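11R-lipoxygenase (Gersemia fruticosa, PDB 3VF1) probably oxygenates polyunsaturated fatty acids with molecular oxygen at a non-heme iron centre, in a calcium-dependent manner. Local coordinates at residues 223-228 and 595-600; 254-259 and 589-594; 280-285 and 359-364. All blocks are in the same frame, centred on the assembly; numbering follows the deposited sequence.

Contact 1: 223-228 and 595-600; sequences WDDWDC and LMRQPP
An end-on salt bridge between two surface loops of the lipoxygenase fold joins Asp225, in the loop between helices 208-213 and 247-250, to Arg597, in the loop between helices 582-586 and 609-615. The backbones stand well apart: the closest CA atoms, those of Asp225 and Arg597, are 10.2 Å from each other, and only 105 Å² is buried in all, so the side chains do the bridging. Arg597 points its CB toward the other loop and bends at chi3 (-66°), which turns the guanidinium end to the carboxylate. Both terminal nitrogens then close on one oxygen. Arg597 NH2 donates to Asp225 OD1 at 3.0 Å, and Arg597 NH1 donates to the same Asp225 OD1 at 3.1 Å. The acceptor lies in the guanidinium plane, 4° out of it, whereas both nitrogens arrive over the same face of the carboxylate, whose plane is turned 86° from that of the guanidinium. This is therefore a fork on a single oxygen, not a coplanar pairing of two nitrogens with two oxygens. The third nitrogen, Arg597 NE, bonds to Leu616 O, and the side chain also rests on Gln621 of helix 619-632. Backbone bonds from Asp224 to Lys619 and from Arg597 to Ser615 tie both loops to the same neighbourhood. With NE engaged and both terminal nitrogens directed at one oxygen, the guanidinium is probably restricted in its rotation, while the out-of-plane approach and the bent N-H...O bonds suggest that charge attraction contributes more than ideal hydrogen-bond directionality.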
ATOM      1  N   TRP A 223      -1.931  33.474  -2.110  1.00 41.51           N
ATOM      2  CA  TRP A 223      -0.570  33.100  -2.485  1.00 41.77           C
ATOM      3  C   TRP A 223       0.482  33.864  -1.684  1.00 39.05           C
ATOM      4  O   TRP A 223       1.614  34.035  -2.138  1.00 38.16           O
ATOM      5  CB  TRP A 223      -0.349  33.342  -3.980  1.00 43.26           C
ATOM      6  CG  TRP A 223      -1.162  32.447  -4.870  1.00 52.15           C
ATOM      7  CD1 TRP A 223      -2.225  31.670  -4.506  1.00 50.16           C
ATOM      8  CD2 TRP A 223      -0.970  32.231  -6.273  1.00 62.49           C
ATOM      9  NE1 TRP A 223      -2.708  30.989  -5.595  1.00 53.99           N
ATOM     10  CE2 TRP A 223      -1.955  31.316  -6.693  1.00 67.53           C
ATOM     11  CE3 TRP A 223      -0.063  32.726  -7.215  1.00 62.80           C
ATOM     12  CZ2 TRP A 223      -2.057  30.882  -8.015  1.00 66.96           C
ATOM     13  CZ3 TRP A 223      -0.166  32.295  -8.528  1.00 66.56           C
ATOM     14  CH2 TRP A 223      -1.157  31.382  -8.915  1.00 67.27           C
ATOM     15  N   ASP A 224       0.109  34.317  -0.494  1.00 39.38           N
ATOM     16  CA  ASP A 224       1.026  35.058   0.364  1.00 40.28           C
ATOM     17  C   ASP A 224       1.963  34.117   1.104  1.00 40.02           C
ATOM     18  O   ASP A 224       1.672  32.931   1.267  1.00 39.33           O
ATOM     19  CB  ASP A 224       0.249  35.891   1.385  1.00 45.49           C
ATOM     20  CG  ASP A 224      -0.654  36.917   0.738  1.00 50.79           C
ATOM     21  OD1 ASP A 224      -0.402  37.283  -0.430  1.00 50.50           O
ATOM     22  OD2 ASP A 224      -1.614  37.360   1.402  1.00 54.46           O
ATOM     23  N   ASP A 225       3.093  34.653   1.550  1.00 37.62           N
ATOM     24  CA  ASP A 225       3.993  33.915   2.419  1.00 35.68           C
ATOM     25  C   ASP A 225       3.335  33.737   3.775  1.00 34.94           C
ATOM     26  O   ASP A 225       2.423  34.481   4.133  1.00 36.29           O
ATOM     27  CB  ASP A 225       5.305  34.681   2.609  1.00 37.52           C
ATOM     28  CG  ASP A 225       6.103  34.810   1.329  1.00 42.74           C
ATOM     29  OD1 ASP A 225       5.556  34.498   0.250  1.00 44.14           O
ATOM     30  OD2 ASP A 225       7.278  35.227   1.402  1.00 42.10           O
ATOM     31  N   TRP A 226       3.794  32.744   4.525  1.00 35.12           N
ATOM     32  CA  TRP A 226       3.468  32.660   5.937  1.00 36.98           C
ATOM     33  C   TRP A 226       4.374  33.644   6.662  1.00 39.82           C
ATOM     34  O   TRP A 226       5.542  33.798   6.303  1.00 36.91           O
ATOM     35  CB  TRP A 226       3.688  31.243   6.465  1.00 35.72           C
ATOM     36  CG  TRP A 226       2.728  30.242   5.908  1.00 36.53           C
ATOM     37  CD1 TRP A 226       2.938  29.403   4.853  1.00 34.37           C
ATOM     38  CD2 TRP A 226       1.401  29.975   6.376  1.00 33.44           C
ATOM     39  NE1 TRP A 226       1.824  28.630   4.635  1.00 33.30           N
ATOM     40  CE2 TRP A 226       0.867  28.961   5.558  1.00 31.02           C
ATOM     41  CE3 TRP A 226       0.613  30.494   7.408  1.00 34.08           C
ATOM     42  CZ2 TRP A 226      -0.417  28.456   5.738  1.00 32.75           C
ATOM     43  CZ3 TRP A 226      -0.662  29.991   7.585  1.00 35.66           C
ATOM     44  CH2 TRP A 226      -1.165  28.982   6.754  1.00 35.84           C
ATOM     45  N   ASP A 227       3.837  34.322   7.671  1.00 37.41           N
ATOM     46  CA  ASP A 227       4.598  35.339   8.385  1.00 42.79           C
ATOM     47  C   ASP A 227       5.809  34.726   9.080  1.00 40.62           C
ATOM     48  O   ASP A 227       6.906  35.283   9.037  1.00 40.83           O
ATOM     49  CB  ASP A 227       3.712  36.056   9.405  1.00 48.50           C
ATOM     50  CG  ASP A 227       2.556  36.791   8.754  1.00 56.33           C
ATOM     51  OD1 ASP A 227       2.766  37.407   7.687  1.00 56.18           O
ATOM     52  OD2 ASP A 227       1.438  36.748   9.308  1.00 59.64           O
ATOM     53  N   CYS A 228       5.608  33.577   9.718  1.00 39.32           N
ATOM     54  CA  CYS A 228       6.697  32.881  10.390  1.00 37.61           C
ATOM     55  C   CYS A 228       6.456  31.373  10.425  1.00 38.40           C
ATOM     56  O   CYS A 228       5.363  30.898  10.117  1.00 40.76           O
ATOM     57  CB  CYS A 228       6.885  33.421  11.809  1.00 35.01           C
ATOM     58  SG  CYS A 228       5.502  33.104  12.920  1.00 41.89           S
ATOM     59  N   LEU A 595       7.553  21.538  -1.553  1.00 31.54           N
ATOM     60  CA  LEU A 595       8.090  22.331  -2.651  1.00 32.08           C
ATOM     61  C   LEU A 595       8.876  23.532  -2.140  1.00 31.29           C
ATOM     62  O   LEU A 595       8.780  23.898  -0.968  1.00 30.23           O
ATOM     63  CB  LEU A 595       6.959  22.802  -3.571  1.00 30.88           C
ATOM     64  CG  LEU A 595       5.901  23.729  -2.962  1.00 35.31           C
ATOM     65  CD1 LEU A 595       6.398  25.164  -2.854  1.00 32.37           C
ATOM     66  CD2 LEU A 595       4.617  23.680  -3.778  1.00 33.98           C
ATOM     67  N   MET A 596       9.659  24.132  -3.029  1.00 29.52           N
ATOM     68  CA  MET A 596      10.341  25.386  -2.745  1.00 28.81           C
ATOM     69  C   MET A 596      10.015  26.376  -3.856  1.00 30.82           C
ATOM     70  O   MET A 596      10.040  26.027  -5.033  1.00 28.73           O
ATOM     71  CB  MET A 596      11.851  25.172  -2.650  1.00 30.96           C
ATOM     72  CG  MET A 596      12.299  24.405  -1.412  1.00 31.02           C
ATOM     73  SD  MET A 596      11.964  25.288   0.123  1.00 38.47           S
ATOM     74  CE  MET A 596      12.838  24.267   1.304  1.00 32.48           C
ATOM     75  N   ARG A 597       9.703  27.612  -3.477  1.00 31.20           N
ATOM     76  CA  ARG A 597       9.289  28.625  -4.440  1.00 30.77           C
ATOM     77  C   ARG A 597      10.453  29.500  -4.886  1.00 32.10           C
ATOM     78  O   ARG A 597      10.310  30.322  -5.790  1.00 37.11           O
ATOM     79  CB  ARG A 597       8.194  29.501  -3.840  1.00 28.19           C
ATOM     80  CG  ARG A 597       6.879  28.784  -3.624  1.00 30.80           C
ATOM     81  CD  ARG A 597       5.850  29.732  -3.045  1.00 33.47           C
ATOM     82  NE  ARG A 597       6.219  30.157  -1.699  1.00 35.31           N
ATOM     83  CZ  ARG A 597       5.963  31.358  -1.186  1.00 34.22           C
ATOM     84  NH1 ARG A 597       5.333  32.281  -1.900  1.00 34.13           N
ATOM     85  NH2 ARG A 597       6.343  31.637   0.053  1.00 36.80           N
ATOM     86  N   GLN A 598      11.601  29.327  -4.242  1.00 30.62           N
ATOM     87  CA  GLN A 598      12.801  30.064  -4.610  1.00 31.52           C
ATOM     88  C   GLN A 598      13.955  29.093  -4.780  1.00 31.31           C
ATOM     89  O   GLN A 598      13.975  28.037  -4.152  1.00 33.41           O
ATOM     90  CB  GLN A 598      13.153  31.086  -3.533  1.00 33.63           C
ATOM     91  CG  GLN A 598      12.095  32.151  -3.308  1.00 33.04           C
ATOM     92  CD  GLN A 598      11.998  33.120  -4.467  1.00 38.12           C
ATOM     93  OE1 GLN A 598      12.903  33.206  -5.297  1.00 43.73           O
ATOM     94  NE2 GLN A 598      10.894  33.853  -4.534  1.00 36.43           N
ATOM     95  N   PRO A 599      14.923  29.442  -5.636  1.00 31.61           N
ATOM     96  CA  PRO A 599      16.106  28.589  -5.768  1.00 30.16           C
ATOM     97  C   PRO A 599      16.904  28.571  -4.472  1.00 30.16           C
ATOM     98  O   PRO A 599      16.744  29.472  -3.650  1.00 32.72           O
ATOM     99  CB  PRO A 599      16.903  29.260  -6.892  1.00 35.72           C
ATOM    100  CG  PRO A 599      16.425  30.674  -6.920  1.00 32.59           C
ATOM    101  CD  PRO A 599      14.988  30.632  -6.501  1.00 33.10           C
ATOM    102  N   PRO A 600      17.755  27.555  -4.287  1.00 30.79           N
ATOM    103  CA  PRO A 600      18.557  27.458  -3.063  1.00 33.42           C
ATOM    104  C   PRO A 600      19.563  28.596  -2.969  1.00 36.91           C
ATOM    105  O   PRO A 600      19.790  29.288  -3.960  1.00 36.16           O
ATOM    106  CB  PRO A 600      19.277  26.117  -3.222  1.00 33.92           C
ATOM    107  CG  PRO A 600      19.341  25.896  -4.694  1.00 36.90           C
ATOM    108  CD  PRO A 600      18.083  26.493  -5.253  1.00 32.01           C
TER

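Contact 2: 254-259 and 589-594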
ATOM      1  N   ASP A 254      18.250  18.668  15.727  1.00 26.06           N
ATOM      2  CA  ASP A 254      19.050  17.793  14.871  1.00 27.01           C
ATOM      3  C   ASP A 254      18.805  16.316  15.167  1.00 29.66           C
ATOM      4  O   ASP A 254      18.876  15.478  14.267  1.00 28.48           O
ATOM      5  CB  ASP A 254      20.542  18.104  15.025  1.00 27.93           C
ATOM      6  CG  ASP A 254      20.981  19.302  14.200  1.00 30.38           C
ATOM      7  OD1 ASP A 254      20.180  19.793  13.376  1.00 27.93           O
ATOM      8  OD2 ASP A 254      22.138  19.745  14.366  1.00 30.38           O
ATOM      9  N   VAL A 255      18.526  15.994  16.427  1.00 27.59           N
ATOM     10  CA  VAL A 255      18.263  14.614  16.811  1.00 28.42           C
ATOM     11  C   VAL A 255      16.937  14.146  16.220  1.00 28.66           C
ATOM     12  O   VAL A 255      16.841  13.042  15.681  1.00 28.54           O
ATOM     13  CB  VAL A 255      18.238  14.444  18.338  1.00 28.38           C
ATOM     14  CG1 VAL A 255      17.685  13.073  18.717  1.00 28.12           C
ATOM     15  CG2 VAL A 255      19.633  14.635  18.912  1.00 27.04           C
ATOM     16  N   TRP A 256      15.917  14.991  16.324  1.00 26.82           N
ATOM     17  CA  TRP A 256      14.623  14.693  15.724  1.00 25.54           C
ATOM     18  C   TRP A 256      14.764  14.595  14.212  1.00 25.50           C
ATOM     19  O   TRP A 256      14.228  13.684  13.587  1.00 25.81           O
ATOM     20  CB  TRP A 256      13.602  15.773  16.082  1.00 27.44           C
ATOM     21  CG  TRP A 256      12.342  15.679  15.280  1.00 26.18           C
ATOM     22  CD1 TRP A 256      12.117  16.216  14.048  1.00 26.85           C
ATOM     23  CD2 TRP A 256      11.134  15.004  15.650  1.00 29.06           C
ATOM     24  NE1 TRP A 256      10.843  15.919  13.627  1.00 26.41           N
ATOM     25  CE2 TRP A 256      10.219  15.176  14.594  1.00 27.91           C
ATOM     26  CE3 TRP A 256      10.737  14.269  16.772  1.00 28.01           C
ATOM     27  CZ2 TRP A 256       8.931  14.641  14.624  1.00 25.32           C
ATOM     28  CZ3 TRP A 256       9.457  13.741  16.802  1.00 22.98           C
ATOM     29  CH2 TRP A 256       8.570  13.929  15.735  1.00 25.36           C
ATOM     30  N   PHE A 257      15.499  15.539  13.634  1.00 27.38           N
ATOM     31  CA  PHE A 257      15.714  15.586  12.192  1.00 26.26           C
ATOM     32  C   PHE A 257      16.264  14.262  11.676  1.00 25.62           C
ATOM     33  O   PHE A 257      15.720  13.672  10.746  1.00 25.90           O
ATOM     34  CB  PHE A 257      16.683  16.716  11.847  1.00 24.72           C
ATOM     35  CG  PHE A 257      16.898  16.905  10.374  1.00 20.19           C
ATOM     36  CD1 PHE A 257      16.034  17.691   9.632  1.00 21.75           C
ATOM     37  CD2 PHE A 257      17.969  16.307   9.732  1.00 21.28           C
ATOM     38  CE1 PHE A 257      16.226  17.871   8.277  1.00 22.64           C
ATOM     39  CE2 PHE A 257      18.168  16.483   8.374  1.00 23.19           C
ATOM     40  CZ  PHE A 257      17.295  17.266   7.647  1.00 23.40           C
ATOM     41  N   GLY A 258      17.349  13.802  12.289  1.00 26.40           N
ATOM     42  CA  GLY A 258      17.964  12.546  11.907  1.00 27.55           C
ATOM     43  C   GLY A 258      16.993  11.387  12.008  1.00 30.76           C
ATOM     44  O   GLY A 258      16.953  10.522  11.131  1.00 28.91           O
ATOM     45  N   SER A 259      16.199  11.373  13.075  1.00 27.56           N
ATOM     46  CA  SER A 259      15.285  10.264  13.329  1.00 28.41           C
ATOM     47  C   SER A 259      14.151  10.205  12.306  1.00 28.54           C
ATOM     48  O   SER A 259      13.505   9.173  12.159  1.00 30.56           O
ATOM     49  CB  SER A 259      14.713  10.352  14.748  1.00 27.29           C
ATOM     50  OG  SER A 259      13.741  11.376  14.861  1.00 32.80           O
ATOM     51  N   HIS A 589       4.288  21.487   8.029  1.00 30.10           N
ATOM     52  CA  HIS A 589       4.960  21.529   6.731  1.00 31.45           C
ATOM     53  C   HIS A 589       6.489  21.618   6.805  1.00 31.05           C
ATOM     54  O   HIS A 589       7.186  20.925   6.064  1.00 31.70           O
ATOM     55  CB  HIS A 589       4.417  22.690   5.893  1.00 27.50           C
ATOM     56  CG  HIS A 589       4.805  22.623   4.449  1.00 31.56           C
ATOM     57  ND1 HIS A 589       3.962  22.137   3.473  1.00 34.53           N
ATOM     58  CD2 HIS A 589       5.950  22.972   3.818  1.00 32.39           C
ATOM     59  CE1 HIS A 589       4.568  22.198   2.301  1.00 32.18           C
ATOM     60  NE2 HIS A 589       5.776  22.699   2.482  1.00 34.17           N
ATOM     61  N   PRO A 590       7.018  22.480   7.686  1.00 29.63           N
ATOM     62  CA  PRO A 590       8.475  22.650   7.761  1.00 28.85           C
ATOM     63  C   PRO A 590       9.238  21.366   8.087  1.00 28.11           C
ATOM     64  O   PRO A 590      10.430  21.280   7.795  1.00 28.55           O
ATOM     65  CB  PRO A 590       8.650  23.668   8.892  1.00 26.61           C
ATOM     66  CG  PRO A 590       7.370  24.428   8.912  1.00 29.84           C
ATOM     67  CD  PRO A 590       6.310  23.426   8.566  1.00 31.86           C
ATOM     68  N   ASN A 591       8.567  20.387   8.684  1.00 28.48           N
ATOM     69  CA  ASN A 591       9.219  19.126   9.024  1.00 28.51           C
ATOM     70  C   ASN A 591       9.562  18.316   7.777  1.00 32.18           C
ATOM     71  O   ASN A 591      10.464  17.478   7.800  1.00 34.04           O
ATOM     72  CB  ASN A 591       8.336  18.301   9.963  1.00 28.85           C
ATOM     73  CG  ASN A 591       8.997  17.005  10.398  1.00 30.12           C
ATOM     74  OD1 ASN A 591       9.947  17.015  11.183  1.00 28.20           O
ATOM     75  ND2 ASN A 591       8.492  15.882   9.897  1.00 31.97           N
ATOM     76  N   SER A 592       8.842  18.575   6.690  1.00 29.43           N
ATOM     77  CA  SER A 592       9.085  17.886   5.430  1.00 30.17           C
ATOM     78  C   SER A 592       8.446  18.655   4.276  1.00 31.48           C
ATOM     79  O   SER A 592       7.359  18.306   3.815  1.00 30.21           O
ATOM     80  CB  SER A 592       8.527  16.463   5.491  1.00 31.79           C
ATOM     81  OG  SER A 592       9.148  15.627   4.530  1.00 34.61           O
ATOM     82  N   PRO A 593       9.126  19.714   3.807  1.00 30.13           N
ATOM     83  CA  PRO A 593       8.623  20.580   2.734  1.00 28.40           C
ATOM     84  C   PRO A 593       8.314  19.806   1.456  1.00 30.11           C
ATOM     85  O   PRO A 593       9.059  18.894   1.097  1.00 29.87           O
ATOM     86  CB  PRO A 593       9.781  21.555   2.495  1.00 26.11           C
ATOM     87  CG  PRO A 593      10.577  21.530   3.751  1.00 27.28           C
ATOM     88  CD  PRO A 593      10.449  20.144   4.291  1.00 29.12           C
ATOM     89  N   THR A 594       7.230  20.171   0.781  1.00 26.55           N
ATOM     90  CA  THR A 594       6.831  19.500  -0.452  1.00 28.44           C
ATOM     91  C   THR A 594       7.364  20.229  -1.678  1.00 28.16           C
ATOM     92  O   THR A 594       7.597  19.617  -2.718  1.00 31.23           O
ATOM     93  CB  THR A 594       5.298  19.392  -0.565  1.00 30.09           C
ATOM     94  OG1 THR A 594       4.714  20.701  -0.540  1.00 30.74           O
ATOM     95  CG2 THR A 594       4.737  18.568   0.584  1.00 29.83           C
TER
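Residues 254-259 form the first part of helix 254-263, bonded in the alpha-helical pattern from Gly258 N to Asp254 O (3.0 Å) and from Ser259 N to Val255 O (3.2 Å). Facing it, residues 589-591 make a short 3-10 turn, closed by Ser592 N to His589 O at 2.9 Å, before the chain runs on as loop. Both belong to the lipoxygenase domain, and one side-chain hydrogen bond, Trp256 to Asn591, links helix to turn; the buried area is just 74 Å². Trp256 sends its CB toward the turn, and with CG trans to the backbone N (chi1 168°) the indole extends away from the helix. Trp256 NE1 donates to Asn591 OD1 at 2.8 Å, with an N-H...O angle of 168°, nearly straight. The oxygen lies in the indole plane at the ring edge, but the N-H meets the amide tilted 29° from the carbonyl plane, and the ring and amide planes are steeply inclined to each other. The other end of the amide is also held: Asn591 ND2 donates to Thr585 O and to Gln260 OE1, the latter on the same helix as Trp256. With OD1 accepting and ND2 donating, the buried amide has partners at both ends and its flip is fixed. A leucine in place of Trp256 would probably leave Asn591 OD1 without its indole donor and open a gap between helix and turn. Asn591 O, on the backbone, receives Arg380 NE of the long helix 369-410, placing the turn against that helix too. Back on helix 254-263, the hydroxyl Ser259 OG donates to Trp256 O at 2.7 Å.

Contact 3: 280-285 and 359-364; sequences FPVKNE and NSIWTP
Apolar packing dominates this contact, in which the side chain of Ile361, on the weakly bonded edge strand 361-362 of an antiparallel sheet, inserts its tip against residues 280-282, just ahead of helix 284-287. Ile361 provides 91 Å² of the 145 Å² buried. Its CG1 lies opposite the carbonyl carbon (chi1 -63°) and chi2 is extended (179°), which carries CD1 out to the other segment. There Ile361 CD1 meets Val282 CG2 at 3.8 Å, the two side chains crossing at about a right angle, and Pro281 CG at 4.1 Å. Phe280 CD1 stands more loosely, 4.5 Å from Ile361 CD1. Within the first segment, Val282 CG2 also lies over one face of the Phe280 ring, near its rim, so valine and phenylalanine back each other.

Backbone contacts are of a second kind: Ile361 CD1 also lies against the peptide that joins Pro281 to Val282, 3.5 Å from Val282 N. Pro281 is the centre of an inverse gamma turn closed by Val282 N to Phe280 O at 2.8 Å. Gln350 of strand 344-350 and Met286 of helix 284-287 adjoin Ile361. With hydrocarbon side-chain partners and a peptide met without hydrogen bonding, cohesion probably rests on dispersion and burial of apolar surface.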
ATOM      1  N   PHE A 280      31.440  14.358  -3.069  1.00 34.66           N
ATOM      2  CA  PHE A 280      30.952  14.837  -1.781  1.00 28.73           C
ATOM      3  C   PHE A 280      32.145  15.018  -0.847  1.00 29.47           C
ATOM      4  O   PHE A 280      32.295  14.283   0.128  1.00 28.56           O
ATOM      5  CB  PHE A 280      29.962  13.830  -1.191  1.00 28.74           C
ATOM      6  CG  PHE A 280      29.142  14.362  -0.043  1.00 27.32           C
ATOM      7  CD1 PHE A 280      29.062  15.719   0.221  1.00 28.27           C
ATOM      8  CD2 PHE A 280      28.447  13.488   0.779  1.00 26.84           C
ATOM      9  CE1 PHE A 280      28.302  16.190   1.278  1.00 29.53           C
ATOM     10  CE2 PHE A 280      27.690  13.955   1.835  1.00 26.71           C
ATOM     11  CZ  PHE A 280      27.617  15.307   2.083  1.00 25.20           C
ATOM     12  N   PRO A 281      33.004  16.002  -1.150  1.00 32.53           N
ATOM     13  CA  PRO A 281      34.292  16.193  -0.473  1.00 34.97           C
ATOM     14  C   PRO A 281      34.174  16.771   0.938  1.00 33.80           C
ATOM     15  O   PRO A 281      34.608  17.896   1.180  1.00 37.73           O
ATOM     16  CB  PRO A 281      35.016  17.177  -1.394  1.00 35.26           C
ATOM     17  CG  PRO A 281      33.921  17.987  -1.992  1.00 32.54           C
ATOM     18  CD  PRO A 281      32.761  17.041  -2.168  1.00 35.30           C
ATOM     19  N   VAL A 282      33.598  16.002   1.856  1.00 31.08           N
ATOM     20  CA  VAL A 282      33.503  16.416   3.251  1.00 30.46           C
ATOM     21  C   VAL A 282      34.842  16.211   3.946  1.00 32.10           C
ATOM     22  O   VAL A 282      35.357  15.097   4.000  1.00 37.07           O
ATOM     23  CB  VAL A 282      32.423  15.619   4.007  1.00 30.37           C
ATOM     24  CG1 VAL A 282      32.448  15.958   5.492  1.00 30.85           C
ATOM     25  CG2 VAL A 282      31.046  15.891   3.415  1.00 30.37           C
ATOM     26  N   LYS A 283      35.402  17.292   4.477  1.00 33.40           N
ATOM     27  CA  LYS A 283      36.690  17.228   5.158  1.00 36.66           C
ATOM     28  C   LYS A 283      36.504  17.184   6.669  1.00 35.57           C
ATOM     29  O   LYS A 283      35.547  17.741   7.207  1.00 35.28           O
ATOM     30  CB  LYS A 283      37.564  18.422   4.763  1.00 39.10           C
ATOM     31  CG  LYS A 283      37.783  18.552   3.263  1.00 37.74           C
ATOM     32  CD  LYS A 283      38.310  17.254   2.669  1.00 39.28           C
ATOM     33  CE  LYS A 283      38.454  17.342   1.161  1.00 47.02           C
ATOM     34  NZ  LYS A 283      38.879  16.038   0.576  1.00 51.00           N
ATOM     35  N   ASN A 284      37.431  16.516   7.344  1.00 35.48           N
ATOM     36  CA  ASN A 284      37.361  16.337   8.788  1.00 35.45           C
ATOM     37  C   ASN A 284      37.210  17.661   9.530  1.00 36.20           C
ATOM     38  O   ASN A 284      36.481  17.743  10.519  1.00 36.61           O
ATOM     39  CB  ASN A 284      38.607  15.595   9.279  1.00 35.19           C
ATOM     40  CG  ASN A 284      38.576  15.323  10.769  1.00 41.69           C
ATOM     41  OD1 ASN A 284      37.771  14.526  11.249  1.00 39.54           O
ATOM     42  ND2 ASN A 284      39.467  15.975  11.508  1.00 44.31           N
ATOM     43  N   GLU A 285      37.893  18.695   9.048  1.00 37.22           N
ATOM     44  CA  GLU A 285      37.855  20.006   9.696  1.00 42.74           C
ATOM     45  C   GLU A 285      36.423  20.518   9.812  1.00 36.89           C
ATOM     46  O   GLU A 285      36.083  21.230  10.752  1.00 35.49           O
ATOM     47  CB  GLU A 285      38.726  21.015   8.928  1.00 43.11           C
ATOM     48  CG  GLU A 285      37.964  22.105   8.157  1.00 53.56           C
ATOM     49  CD  GLU A 285      38.255  22.094   6.660  1.00 60.11           C
ATOM     50  OE1 GLU A 285      39.253  21.467   6.247  1.00 60.41           O
ATOM     51  OE2 GLU A 285      37.480  22.713   5.897  1.00 55.93           O
ATOM     52  N   ASN A 359      27.973  25.713  -4.773  1.00 49.62           N
ATOM     53  CA  ASN A 359      27.504  24.453  -4.212  1.00 45.14           C
ATOM     54  C   ASN A 359      28.476  23.937  -3.161  1.00 40.74           C
ATOM     55  O   ASN A 359      29.217  22.981  -3.394  1.00 40.18           O
ATOM     56  CB  ASN A 359      27.339  23.410  -5.315  1.00 40.73           C
ATOM     57  CG  ASN A 359      26.727  22.126  -4.808  1.00 33.68           C
ATOM     58  OD1 ASN A 359      25.838  22.140  -3.958  1.00 33.70           O
ATOM     59  ND2 ASN A 359      27.206  21.004  -5.318  1.00 34.41           N
ATOM     60  N   SER A 360      28.462  24.578  -1.999  1.00 38.67           N
ATOM     61  CA  SER A 360      29.398  24.266  -0.930  1.00 36.56           C
ATOM     62  C   SER A 360      28.835  23.208   0.005  1.00 33.44           C
ATOM     63  O   SER A 360      27.681  22.801  -0.122  1.00 33.64           O
ATOM     64  CB  SER A 360      29.681  25.527  -0.124  1.00 37.68           C
ATOM     65  OG  SER A 360      28.489  25.980   0.498  1.00 40.49           O
ATOM     66  N   ILE A 361      29.658  22.776   0.955  1.00 30.85           N
ATOM     67  CA  ILE A 361      29.216  21.850   1.987  1.00 30.26           C
ATOM     68  C   ILE A 361      28.762  22.622   3.222  1.00 31.31           C
ATOM     69  O   ILE A 361      29.522  23.406   3.790  1.00 31.76           O
ATOM     70  CB  ILE A 361      30.333  20.866   2.371  1.00 31.08           C
ATOM     71  CG1 ILE A 361      30.705  20.011   1.157  1.00 28.85           C
ATOM     72  CG2 ILE A 361      29.891  19.988   3.532  1.00 29.02           C
ATOM     73  CD1 ILE A 361      31.820  19.022   1.406  1.00 32.03           C
ATOM     74  N   TRP A 362      27.516  22.392   3.626  1.00 31.89           N
ATOM     75  CA  TRP A 362      26.938  23.065   4.782  1.00 29.49           C
ATOM     76  C   TRP A 362      27.130  22.211   6.026  1.00 29.84           C
ATOM     77  O   TRP A 362      27.094  20.987   5.961  1.00 29.01           O
ATOM     78  CB  TRP A 362      25.451  23.333   4.554  1.00 27.28           C
ATOM     79  CG  TRP A 362      25.174  24.065   3.281  1.00 30.81           C
ATOM     80  CD1 TRP A 362      25.054  23.524   2.033  1.00 32.13           C
ATOM     81  CD2 TRP A 362      24.983  25.475   3.124  1.00 32.82           C
ATOM     82  NE1 TRP A 362      24.800  24.509   1.111  1.00 32.00           N
ATOM     83  CE2 TRP A 362      24.750  25.717   1.756  1.00 31.17           C
ATOM     84  CE3 TRP A 362      24.985  26.557   4.009  1.00 35.19           C
ATOM     85  CZ2 TRP A 362      24.522  26.994   1.251  1.00 34.62           C
ATOM     86  CZ3 TRP A 362      24.759  27.824   3.505  1.00 38.71           C
ATOM     87  CH2 TRP A 362      24.531  28.033   2.140  1.00 38.21           C
ATOM     88  N   THR A 363      27.330  22.870   7.161  1.00 30.37           N
ATOM     89  CA  THR A 363      27.669  22.182   8.397  1.00 27.68           C
ATOM     90  C   THR A 363      27.332  23.064   9.597  1.00 30.00           C
ATOM     91  O   THR A 363      27.643  24.254   9.601  1.00 33.86           O
ATOM     92  CB  THR A 363      29.171  21.830   8.408  1.00 30.24           C
ATOM     93  OG1 THR A 363      29.378  20.587   7.728  1.00 36.31           O
ATOM     94  CG2 THR A 363      29.695  21.712   9.801  1.00 28.04           C
ATOM     95  N   PRO A 364      26.694  22.485  10.627  1.00 30.66           N
ATOM     96  CA  PRO A 364      26.265  23.277  11.788  1.00 33.18           C
ATOM     97  C   PRO A 364      27.442  23.822  12.593  1.00 32.06           C
ATOM     98  O   PRO A 364      27.283  24.761  13.367  1.00 34.36           O
ATOM     99  CB  PRO A 364      25.460  22.274  12.618  1.00 31.35           C
ATOM    100  CG  PRO A 364      26.016  20.945  12.245  1.00 29.36           C
ATOM    101  CD  PRO A 364      26.393  21.053  10.798  1.00 29.17           C
TER

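In the fold
All three contacts lie toward the same side of the chain's centre, away from the iron site. Contact 1 is a surface contact resting on charge; contacts 2 and 3 are partly buried, the former joined by one neutral hydrogen bond, the latter by van der Waals packing, mostly of apolar side chains. Contacts 1 and 2 draw on one continuous run, 589-600, fastening it at different points to the 223-228 loop and to helix 254-263, with centres about 17 Å apart. Contact 3 instead ties the edge strand 361-362 to a nearby loop, its centre about 20 Å from that of contact 2. Helix 369-410 is a shared neighbour, touched by residues of all three. In sequence they nest: contact 3 within contact 2, and that within contact 1.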